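Local structure of nuclease NucT (Helicobacter pylori, 6EHI) at residues A[41-44]-A[45-48]; A[74-77]-A[78-82]; A[124-127]-A[128-132]; A[149-152]-A[153-156]. The protein is a nuclease of the PLD-like family, whose domain packs helices against a mixed beta sheet. The protein carries 1 engineered substitution. All coordinates share one frame; numbering follows the deposited sequence.

Contact 1: A[41-44]-A[45-48]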
loop_
_atom_site.group_PDB
_atom_site.type_symbol
_atom_site.label_atom_id
_atom_site.label_comp_id
_atom_site.label_asym_id
_atom_site.label_seq_id
_atom_site.Cartn_x
_atom_site.Cartn_y
_atom_site.Cartn_z
ATOM N N PHE A 41 9.319 -4.135 8.431
ATOM C CA PHE A 41 8.776 -5.290 9.060
ATOM C C PHE A 41 9.458 -5.397 10.441
ATOM O O PHE A 41 10.559 -5.902 10.591
ATOM C CB PHE A 41 9.002 -6.511 8.175
ATOM C CG PHE A 41 8.551 -7.815 8.717
ATOM C CD1 PHE A 41 7.802 -7.945 9.917
ATOM C CD2 PHE A 41 8.965 -8.973 8.097
ATOM C CE1 PHE A 41 7.430 -9.182 10.413
ATOM C CE2 PHE A 41 8.634 -10.248 8.579
ATOM C CZ PHE A 41 7.782 -10.363 9.715
ATOM N N THR A 42 8.747 -4.906 11.434
ATOM C CA THR A 42 9.216 -4.854 12.806
ATOM C C THR A 42 8.299 -5.613 13.783
ATOM O O THR A 42 8.672 -5.838 14.909
ATOM C CB THR A 42 9.378 -3.394 13.270
ATOM O OG1 THR A 42 8.079 -2.785 13.233
ATOM C CG2 THR A 42 10.397 -2.574 12.425
ATOM N N HIS A 43 7.123 -6.013 13.342
ATOM C CA HIS A 43 6.099 -6.634 14.151
ATOM C C HIS A 43 6.494 -8.047 14.515
ATOM O O HIS A 43 6.369 -9.015 13.699
ATOM C CB HIS A 43 4.781 -6.596 13.359
ATOM C CG HIS A 43 3.590 -6.786 14.222
ATOM N ND1 HIS A 43 3.502 -7.776 15.175
ATOM C CD2 HIS A 43 2.478 -6.037 14.353
ATOM C CE1 HIS A 43 2.330 -7.665 15.802
ATOM N NE2 HIS A 43 1.676 -6.646 15.291
ATOM N N ARG A 44 6.892 -8.216 15.778
ATOM C CA ARG A 44 7.379 -9.515 16.269
ATOM C C ARG A 44 6.393 -10.682 16.259
ATOM O O ARG A 44 6.807 -11.848 16.163
ATOM C CB ARG A 44 8.013 -9.339 17.681
ATOM C CG ARG A 44 9.370 -8.629 17.580
ATOM C CD ARG A 44 10.063 -8.327 18.913
ATOM N NE ARG A 44 10.737 -9.501 19.508
ATOM C CZ ARG A 44 10.365 -10.186 20.619
ATOM N NH1 ARG A 44 9.253 -9.915 21.348
ATOM N NH2 ARG A 44 11.122 -11.220 21.000
ATOM N N ASP A 45 5.113 -10.399 16.407
ATOM C CA ASP A 45 4.134 -11.469 16.332
ATOM C C ASP A 45 4.022 -12.007 14.923
ATOM O O ASP A 45 3.901 -13.226 14.752
ATOM C CB ASP A 45 2.744 -11.105 16.881
ATOM C CG ASP A 45 2.761 -10.737 18.410
ATOM O OD1 ASP A 45 3.651 -11.200 19.152
ATOM O OD2 ASP A 45 1.882 -9.975 18.818
ATOM N N ILE A 46 4.129 -11.142 13.905
ATOM C CA ILE A 46 4.081 -11.669 12.543
ATOM C C ILE A 46 5.358 -12.507 12.257
ATOM O O ILE A 46 5.267 -13.473 11.525
ATOM C CB ILE A 46 3.978 -10.523 11.498
ATOM C CG1 ILE A 46 2.678 -9.721 11.700
ATOM C CG2 ILE A 46 3.908 -11.094 10.095
ATOM C CD1 ILE A 46 2.541 -8.434 10.943
ATOM N N ALA A 47 6.498 -12.060 12.732
ATOM C CA ALA A 47 7.738 -12.821 12.577
ATOM C C ALA A 47 7.592 -14.210 13.244
ATOM O O ALA A 47 8.042 -15.210 12.712
ATOM C CB ALA A 47 8.939 -12.093 13.126
ATOM N N ARG A 48 6.996 -14.239 14.425
ATOM C CA ARG A 48 6.829 -15.549 15.120
ATOM C C ARG A 48 5.942 -16.427 14.289
ATOM O O ARG A 48 6.175 -17.590 14.215
ATOM C CB ARG A 48 6.354 -15.362 16.573
ATOM C CG ARG A 48 7.511 -15.010 17.462
ATOM C CD ARG A 48 7.176 -15.158 18.946
ATOM N NE ARG A 48 6.479 -13.945 19.380
ATOM C CZ ARG A 48 7.102 -12.824 19.749
ATOM N NH1 ARG A 48 8.438 -12.753 19.712
ATOM N NH2 ARG A 48 6.383 -11.749 20.082
#

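Contact 2: A[74-77]-A[78-82]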
loop_
_atom_site.group_PDB
_atom_site.type_symbol
_atom_site.label_atom_id
_atom_site.label_comp_id
_atom_site.label_asym_id
_atom_site.label_seq_id
_atom_site.Cartn_x
_atom_site.Cartn_y
_atom_site.Cartn_z
ATOM N N GLN A 74 15.788 -3.019 14.838
ATOM C CA GLN A 74 14.353 -3.203 15.098
ATOM C C GLN A 74 13.758 -4.027 13.967
ATOM O O GLN A 74 12.619 -4.515 14.123
ATOM C CB GLN A 74 13.587 -1.881 15.161
ATOM C CG GLN A 74 13.529 -1.264 16.564
ATOM C CD GLN A 74 14.873 -0.793 16.974
ATOM O OE1 GLN A 74 15.368 0.196 16.427
ATOM N NE2 GLN A 74 15.497 -1.499 17.932
ATOM N N SER A 75 14.501 -4.190 12.878
ATOM C CA SER A 75 14.018 -5.063 11.753
ATOM C C SER A 75 14.067 -6.492 12.136
ATOM O O SER A 75 14.934 -6.916 12.883
ATOM C CB SER A 75 14.804 -4.850 10.494
ATOM O OG SER A 75 14.471 -5.841 9.476
ATOM N N THR A 76 13.089 -7.252 11.652
ATOM C CA THR A 76 13.022 -8.703 11.845
ATOM C C THR A 76 14.050 -9.502 11.001
ATOM O O THR A 76 14.173 -10.717 11.197
ATOM C CB THR A 76 11.641 -9.275 11.552
ATOM O OG1 THR A 76 11.252 -8.908 10.215
ATOM C CG2 THR A 76 10.554 -8.771 12.495
ATOM N N ILE A 77 14.729 -8.857 10.050
ATOM C CA ILE A 77 15.613 -9.592 9.138
ATOM C C ILE A 77 16.653 -10.437 9.890
ATOM O O ILE A 77 16.828 -11.588 9.556
ATOM C CB ILE A 77 16.217 -8.699 8.002
ATOM C CG1 ILE A 77 16.860 -9.559 6.943
ATOM C CG2 ILE A 77 17.131 -7.572 8.511
ATOM C CD1 ILE A 77 17.142 -8.807 5.670
ATOM N N GLY A 78 17.276 -9.833 10.912
ATOM C CA GLY A 78 18.248 -10.550 11.730
ATOM C C GLY A 78 17.672 -11.722 12.489
ATOM O O GLY A 78 18.269 -12.755 12.554
ATOM N N TYR A 79 16.463 -11.565 12.980
ATOM C CA TYR A 79 15.730 -12.573 13.762
ATOM C C TYR A 79 15.366 -13.741 12.842
ATOM O O TYR A 79 15.385 -14.856 13.267
ATOM C CB TYR A 79 14.535 -11.851 14.467
ATOM C CG TYR A 79 13.555 -12.659 15.309
ATOM C CD1 TYR A 79 13.946 -13.266 16.517
ATOM C CD2 TYR A 79 12.205 -12.756 14.940
ATOM C CE1 TYR A 79 13.040 -13.996 17.295
ATOM C CE2 TYR A 79 11.297 -13.473 15.719
ATOM C CZ TYR A 79 11.717 -14.084 16.891
ATOM O OH TYR A 79 10.801 -14.778 17.636
ATOM N N LEU A 80 15.131 -13.493 11.530
ATOM C CA LEU A 80 14.690 -14.528 10.642
ATOM C C LEU A 80 15.754 -15.066 9.707
ATOM O O LEU A 80 15.593 -16.145 9.106
ATOM C CB LEU A 80 13.489 -13.996 9.818
ATOM C CG LEU A 80 12.220 -13.701 10.595
ATOM C CD1 LEU A 80 11.229 -13.086 9.655
ATOM C CD2 LEU A 80 11.667 -15.038 11.056
ATOM N N ASP A 81 16.860 -14.369 9.592
ATOM C CA ASP A 81 17.875 -14.671 8.575
ATOM C C ASP A 81 18.286 -16.156 8.355
ATOM O O ASP A 81 18.129 -16.734 7.251
ATOM C CB ASP A 81 19.120 -13.831 8.879
ATOM C CG ASP A 81 20.300 -14.143 7.962
ATOM O OD1 ASP A 81 20.142 -14.639 6.820
ATOM O OD2 ASP A 81 21.438 -13.852 8.401
ATOM N N LYS A 82 18.804 -16.754 9.386
ATOM C CA LYS A 82 19.292 -18.130 9.264
ATOM C C LYS A 82 18.255 -19.167 9.733
ATOM O O LYS A 82 18.582 -20.316 9.954
ATOM C CB LYS A 82 20.652 -18.288 9.993
ATOM C CG LYS A 82 21.867 -17.753 9.216
ATOM C CD LYS A 82 23.118 -17.620 10.099
ATOM C CE LYS A 82 23.865 -16.334 9.819
ATOM N NZ LYS A 82 24.318 -16.294 8.401
HETATM O O HOH W 1 17.709 -6.981 11.965
#

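Contact 3: A[124-127]-A[128-132]. With GOL (glycerol), chain N; ACT (acetate ion), chain M.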
loop_
_atom_site.group_PDB
_atom_site.type_symbol
_atom_site.label_atom_id
_atom_site.label_comp_id
_atom_site.label_asym_id
_atom_site.label_seq_id
_atom_site.Cartn_x
_atom_site.Cartn_y
_atom_site.Cartn_z
ATOM N N TRP A 124 4.555 -3.788 8.136
ATOM C CA TRP A 124 4.357 -4.876 9.125
ATOM C C TRP A 124 4.995 -4.435 10.425
ATOM O O TRP A 124 6.042 -4.891 10.823
ATOM C CB TRP A 124 4.861 -6.224 8.620
ATOM C CG TRP A 124 4.064 -6.804 7.479
ATOM C CD1 TRP A 124 3.107 -6.167 6.783
ATOM C CD2 TRP A 124 4.250 -8.044 6.860
ATOM N NE1 TRP A 124 2.591 -7.020 5.860
ATOM C CE2 TRP A 124 3.300 -8.169 5.885
ATOM C CE3 TRP A 124 5.133 -9.143 7.108
ATOM C CZ2 TRP A 124 3.191 -9.295 5.070
ATOM C CZ3 TRP A 124 4.964 -10.264 6.415
ATOM C CH2 TRP A 124 4.030 -10.341 5.367
ATOM N N SER A 125 4.260 -3.533 11.074
ATOM C CA SER A 125 4.676 -2.857 12.332
ATOM C C SER A 125 3.483 -2.783 13.273
ATOM O O SER A 125 2.335 -2.777 12.799
ATOM C CB SER A 125 5.146 -1.465 11.967
ATOM O OG SER A 125 4.105 -0.612 11.529
ATOM N N LYS A 126 3.742 -2.717 14.581
ATOM C CA LYS A 126 2.669 -2.420 15.498
ATOM C C LYS A 126 2.026 -1.082 15.085
ATOM O O LYS A 126 0.785 -0.982 15.142
ATOM C CB LYS A 126 3.183 -2.457 16.932
ATOM C CG LYS A 126 3.500 -3.896 17.348
ATOM C CD LYS A 126 4.118 -4.003 18.751
ATOM C CE LYS A 126 3.104 -3.853 19.859
ATOM N NZ LYS A 126 3.759 -3.061 20.933
ATOM N N ASN A 127 2.805 -0.090 14.632
ATOM C CA ASN A 127 2.310 1.247 14.264
ATOM C C ASN A 127 1.206 1.153 13.281
ATOM O O ASN A 127 0.151 1.751 13.452
ATOM C CB ASN A 127 3.385 2.173 13.744
ATOM C CG ASN A 127 4.117 2.860 14.841
ATOM O OD1 ASN A 127 3.560 3.070 15.912
ATOM N ND2 ASN A 127 5.334 3.155 14.630
ATOM N N ALA A 128 1.418 0.335 12.265
ATOM C CA ALA A 128 0.405 0.139 11.217
ATOM C C ALA A 128 -0.890 -0.596 11.701
ATOM O O ALA A 128 -1.994 -0.268 11.332
ATOM C CB ALA A 128 1.106 -0.599 10.085
ATOM N N PHE A 129 -0.761 -1.599 12.559
ATOM C CA PHE A 129 -1.813 -2.402 13.009
ATOM C C PHE A 129 -2.498 -1.857 14.290
ATOM O O PHE A 129 -3.449 -2.449 14.794
ATOM C CB PHE A 129 -1.326 -3.821 13.129
ATOM C CG PHE A 129 -1.219 -4.515 11.831
ATOM C CD1 PHE A 129 -2.337 -4.962 11.248
ATOM C CD2 PHE A 129 0.010 -4.663 11.153
ATOM C CE1 PHE A 129 -2.319 -5.586 10.074
ATOM C CE2 PHE A 129 0.049 -5.306 9.951
ATOM C CZ PHE A 129 -1.099 -5.774 9.401
ATOM N N GLU A 130 -1.985 -0.751 14.819
ATOM C CA GLU A 130 -2.568 -0.189 16.066
ATOM C C GLU A 130 -2.979 1.240 15.918
ATOM O O GLU A 130 -3.979 1.584 16.508
ATOM C CB GLU A 130 -1.549 -0.316 17.223
ATOM C CG GLU A 130 -1.268 -1.772 17.555
ATOM C CD GLU A 130 -0.218 -2.022 18.628
ATOM O OE1 GLU A 130 0.189 -1.062 19.318
ATOM O OE2 GLU A 130 0.169 -3.219 18.776
ATOM N N ASN A 131 -2.216 2.075 15.219
ATOM C CA ASN A 131 -2.420 3.514 15.236
ATOM C C ASN A 131 -2.788 4.205 13.887
ATOM O O ASN A 131 -3.215 5.353 13.874
ATOM C CB ASN A 131 -1.154 4.147 15.793
ATOM C CG ASN A 131 -0.702 3.496 17.101
ATOM O OD1 ASN A 131 -1.534 3.097 17.959
ATOM N ND2 ASN A 131 0.594 3.347 17.239
ATOM N N ASN A 132 -2.631 3.503 12.759
ATOM C CA ASN A 132 -2.670 4.156 11.469
ATOM C C ASN A 132 -3.940 3.898 10.754
ATOM O O ASN A 132 -4.602 2.919 11.057
ATOM C CB ASN A 132 -1.516 3.608 10.569
ATOM C CG ASN A 132 -0.148 4.062 11.030
ATOM O OD1 ASN A 132 -0.001 4.888 11.931
ATOM N ND2 ASN A 132 0.911 3.509 10.384
HETATM C C1 GOL N . 4.693 3.764 9.783
HETATM O O1 GOL N . 4.037 4.405 10.809
HETATM C C2 GOL N . 5.219 2.470 10.287
HETATM O O2 GOL N . 4.373 1.450 9.745
HETATM C C3 GOL N . 6.675 2.319 9.857
HETATM O O3 GOL N . 7.102 0.947 9.863
HETATM C C ACT M . -0.292 -5.152 3.652
HETATM O O ACT M . -0.849 -4.022 3.370
HETATM O OXT ACT M . 0.596 -5.223 4.518
HETATM C CH3 ACT M . -0.688 -6.445 3.006
#

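Contact 4: A[149-152]-A[153-156]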
loop_
_atom_site.group_PDB
_atom_site.type_symbol
_atom_site.label_atom_id
_atom_site.label_comp_id
_atom_site.label_asym_id
_atom_site.label_seq_id
_atom_site.Cartn_x
_atom_site.Cartn_y
_atom_site.Cartn_z
ATOM N N LYS A 149 3.191 -13.714 -8.351
ATOM C CA LYS A 149 4.251 -14.742 -8.331
ATOM C C LYS A 149 5.301 -14.514 -9.415
ATOM O O LYS A 149 6.519 -14.594 -9.135
ATOM C CB LYS A 149 3.728 -16.176 -8.349
ATOM C CG LYS A 149 3.207 -16.659 -6.998
ATOM C CD LYS A 149 2.761 -18.126 -7.048
ATOM C CE LYS A 149 3.299 -18.886 -5.842
ATOM N NZ LYS A 149 3.009 -20.338 -5.876
ATOM N N SER A 150 4.881 -14.128 -10.634
ATOM C CA SER A 150 5.820 -13.963 -11.705
ATOM C C SER A 150 6.813 -12.854 -11.485
ATOM O O SER A 150 8.049 -12.988 -11.692
ATOM C CB SER A 150 5.059 -13.753 -13.061
ATOM O OG SER A 150 5.988 -13.352 -14.040
ATOM N N TYR A 151 6.268 -11.706 -11.012
ATOM C CA TYR A 151 7.153 -10.608 -10.802
ATOM C C TYR A 151 7.901 -10.803 -9.505
ATOM O O TYR A 151 8.902 -10.218 -9.403
ATOM C CB TYR A 151 6.436 -9.283 -10.817
ATOM C CG TYR A 151 5.980 -8.854 -12.210
ATOM C CD1 TYR A 151 6.857 -8.372 -13.098
ATOM C CD2 TYR A 151 4.668 -8.943 -12.565
ATOM C CE1 TYR A 151 6.469 -7.978 -14.376
ATOM C CE2 TYR A 151 4.249 -8.594 -13.871
ATOM C CZ TYR A 151 5.164 -8.092 -14.739
ATOM O OH TYR A 151 4.921 -7.686 -16.046
ATOM N N TYR A 152 7.348 -11.542 -8.577
ATOM C CA TYR A 152 8.073 -11.835 -7.335
ATOM C C TYR A 152 9.426 -12.540 -7.665
ATOM O O TYR A 152 10.505 -12.182 -7.154
ATOM C CB TYR A 152 7.238 -12.663 -6.388
ATOM C CG TYR A 152 7.928 -12.771 -5.033
ATOM C CD1 TYR A 152 7.759 -11.823 -4.046
ATOM C CD2 TYR A 152 8.836 -13.774 -4.784
ATOM C CE1 TYR A 152 8.406 -11.929 -2.815
ATOM C CE2 TYR A 152 9.458 -13.899 -3.555
ATOM C CZ TYR A 152 9.262 -12.965 -2.551
ATOM O OH TYR A 152 9.920 -13.048 -1.334
ATOM N N GLN A 153 9.356 -13.529 -8.500
ATOM C CA GLN A 153 10.575 -14.228 -8.995
ATOM C C GLN A 153 11.578 -13.348 -9.646
ATOM O O GLN A 153 12.779 -13.488 -9.365
ATOM C CB GLN A 153 10.150 -15.349 -9.963
ATOM C CG GLN A 153 9.403 -16.474 -9.254
ATOM C CD GLN A 153 10.087 -17.037 -8.012
ATOM O OE1 GLN A 153 11.103 -17.693 -8.114
ATOM N NE2 GLN A 153 9.551 -16.749 -6.841
ATOM N N LYS A 154 11.121 -12.364 -10.431
ATOM C CA LYS A 154 12.009 -11.369 -11.024
ATOM C C LYS A 154 12.653 -10.484 -9.942
ATOM O O LYS A 154 13.857 -10.256 -9.947
ATOM C CB LYS A 154 11.285 -10.450 -12.041
ATOM C CG LYS A 154 10.933 -11.130 -13.372
ATOM C CD LYS A 154 10.577 -10.172 -14.508
ATOM C CE LYS A 154 11.429 -8.915 -14.657
ATOM N NZ LYS A 154 12.624 -8.979 -15.539
ATOM N N MET A 155 11.820 -10.049 -8.967
ATOM C CA MET A 155 12.372 -9.337 -7.827
ATOM C C MET A 155 13.462 -10.150 -7.102
ATOM O O MET A 155 14.495 -9.556 -6.643
ATOM C CB MET A 155 11.282 -8.942 -6.848
ATOM C CG MET A 155 10.422 -7.888 -7.533
ATOM S SD MET A 155 8.963 -7.480 -6.519
ATOM C CE MET A 155 9.731 -6.628 -5.174
ATOM N N LEU A 156 13.200 -11.403 -6.884
ATOM C CA LEU A 156 14.093 -12.277 -6.123
ATOM C C LEU A 156 15.441 -12.367 -6.794
ATOM O O LEU A 156 16.493 -12.445 -6.137
ATOM C CB LEU A 156 13.472 -13.676 -6.036
ATOM C CG LEU A 156 13.672 -14.477 -4.764
ATOM C CD1 LEU A 156 13.574 -13.742 -3.445
ATOM C CD2 LEU A 156 12.655 -15.647 -4.825
#

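Contact 1: A[41-44]-A[45-48]
His43 and Ile46 meet where a loop turns into helix 44-54, a worked example of how one residue can serve a helix start with both its carbonyl and its ring. Beginning at the base of the His43 side chain, CB lies 3.8 Å from Ile46 CD1, and the same methyl reaches CG. The ring is thrown anti to the backbone nitrogen of His43 (chi1 -161°), which carries ND1 to the Asp45 amide and turns one ring face to Ile46; Ile46 CG1 then covers that face as a CH-pi contact, 4.3 Å from the centroid of the His43 ring. At ND1 the ring takes a weak capping bond from Asp45 N, 3.3 Å away at the ring edge and bent to 133°. Further out, CE1 rests 3.6 Å from Asp45 CB. The His43 carbonyl oxygen opens the helical bonding, accepting Ala47 N at 3.2 Å in the carbonyl plane, with Ile46 N as a weaker second donor.

Phe41 closes the apolar side: its CZ stands 4.0 Å from Ala47 CB, while its ring meets Trp124 edge to face. Toward solvent, Arg48 NH1 sits over one face of the Arg44 guanidinium, 3.3 Å from Arg44 CZ, with the two planes turned 68° apart. Both arginine chains bend at chi3 to reach this position. Arg48 NH2 meanwhile forms a salt bridge to Asp45 OD1, 2.9 Å long. The chemistry is thus split: carbon contacts bury the inner side of the first turn, whereas outside it the Asp45 carboxylate probably offsets part of the cost of bringing two like charges together.

Contact 2: A[74-77]-A[78-82]
Thr76 and Leu80 are joined just past an ST turn, Ser75 to Ile77, that leads into the short helix 77-80 of this PLD-like domain, and the stretch shows how the polar groups at a helix start are provided for one by one. The turn itself is made by Ser75, whose OG receives Ile77 N at 3.1 Å in a nearly straight bond (172°); the same hydroxyl is also hydrogen-bonded to Asn69 OD1. One residue further on, Gly78 N gives its hydrogen to a water 3.1 Å away, and that water is in turn hydrogen-bonded to Ser75 O, so it links Ser75 O to Gly78 N, which are 4.2 Å apart and too far for a direct bond.

The Thr76 carbonyl oxygen takes Leu80 N at 3.0 Å, approached nearly head-on with a C=O...N angle of 167°. The Thr76 hydroxyl is satisfied by Tyr64 OH and Phe41 O. Ile77 O is the next acceptor, and both its bonds are weak: Leu80 N shares itself with this oxygen, and Asp81 N comes to 2.8 Å at the poor angle of 121°.

Apolar side chains cover the inner side, Ile77 on Val88 and Leu90, Leu80 on Ile62. Leu80, with CG set beside its own backbone nitrogen, brings that carbon to 3.6 Å from Thr76 O.

Contact 3: A[124-127]-A[128-132]
Ser125 and Ala128 form the close-packed start of helix 126-130, an instance of the rule that a helix's first amide groups are met by the residue just before it. Ser125 OG, placed between its own backbone nitrogen and carbonyl carbon (chi1 69°), reaches forward to the first turn and accepts Ala128 N at 2.9 Å. The fit is snug, for Ala128 CB comes to 3.3 Å from that same OG. Beneath, Phe129 presents its ring edge to the preceding backbone, with CD2 3.4 Å from Ser125 O, and its CE2 reaches toward Trp124 CD1; Leu23 touches both rings and Leu20 packs on Phe129.

The opposite character belongs to Lys126 and Glu130, which run side by side in the same direction; Lys126 is exposed, and Glu130 also packs on Lys97 of the second subunit. Their charges attract without a salt bridge, Lys126 NZ standing 4.2 Å from Glu130 OE2, and it is the methylene CE that comes nearer the carboxylate. Asn127 OD1 takes a weak bond from Asn131 ND2, but its stronger partner is Tyr101 of the second subunit; Asn132 OD1 likewise accepts Ile104 N of that subunit.

Two small molecules, probably from the crystallisation liquor, bind polar groups here. Glycerol joins Ser125 OG, 2.7 Å from its O2, to Asn132 ND2, 3.3 Å from its O1, and also reaches Ser40. Acetate OXT lies in the indole plane, 3.0 Å from Trp124 NE1. Together these features make a classic serine N-cap on a short helix, set here at the subunit interface of a PLD-like fold.

Contact 4: A[149-152]-A[153-156]
From Lys149 to Leu156 the backbone follows a regular alpha helix, its i to i+4 bonds including Gln153 N to Lys149 O at 3.1 Å and Leu156 N to Tyr152 O at 2.8 Å. The side chains illustrate how a helix divides its faces between neighbours. Tyr152 carries the inner face: with CG anti to its backbone nitrogen (chi1 -171°), the ring stands out from the helix, leaning slightly toward its C-terminal end, and CE2 lies 3.9 Å from Leu156 CD2, the methyl meeting it obliquely. Its hydroxyl is buried but satisfied by Ile36 O on strand 33-38. Beside it, Met155 folds CG back to 3.4 Å from Tyr151 O before its chain bends at chi3, and it packs on Ile63. Lys149 sends NZ to a weak hydrogen bond with Asp113 O of the same chain.

A second face belongs to the dimer. Tyr151 turns its ring to Tyr14 of the second subunit, the two planes about 25° apart, while its CD1 has a loose neighbour, Lys154 CD at 4.4 Å. The whole is an amphipathic helix laid on the beta sheet of an alpha/beta domain, with one flank given to the partner subunit.

Followed from the N terminus, the four contacts come in series: none nests within or crosses another, and each closes only a local turn. Contact 1 begins helix 44-54 after strand 33-38. Contact 2 opens helix 77-80 and is joined to the loop of contact 1 by the probable hydrogen bond of Thr76 N with Phe41 O. Contact 3, at helix 126-130, returns to the same loop, where Trp124 O meets the amides of Thr42 and His43, so residues 41-44 tie together two later helix starts. Contact 4, within helix 142-158, lies across the chain's centre, about 23 Å from contact 1 between centres. It shares with contact 3 a touch on the second subunit.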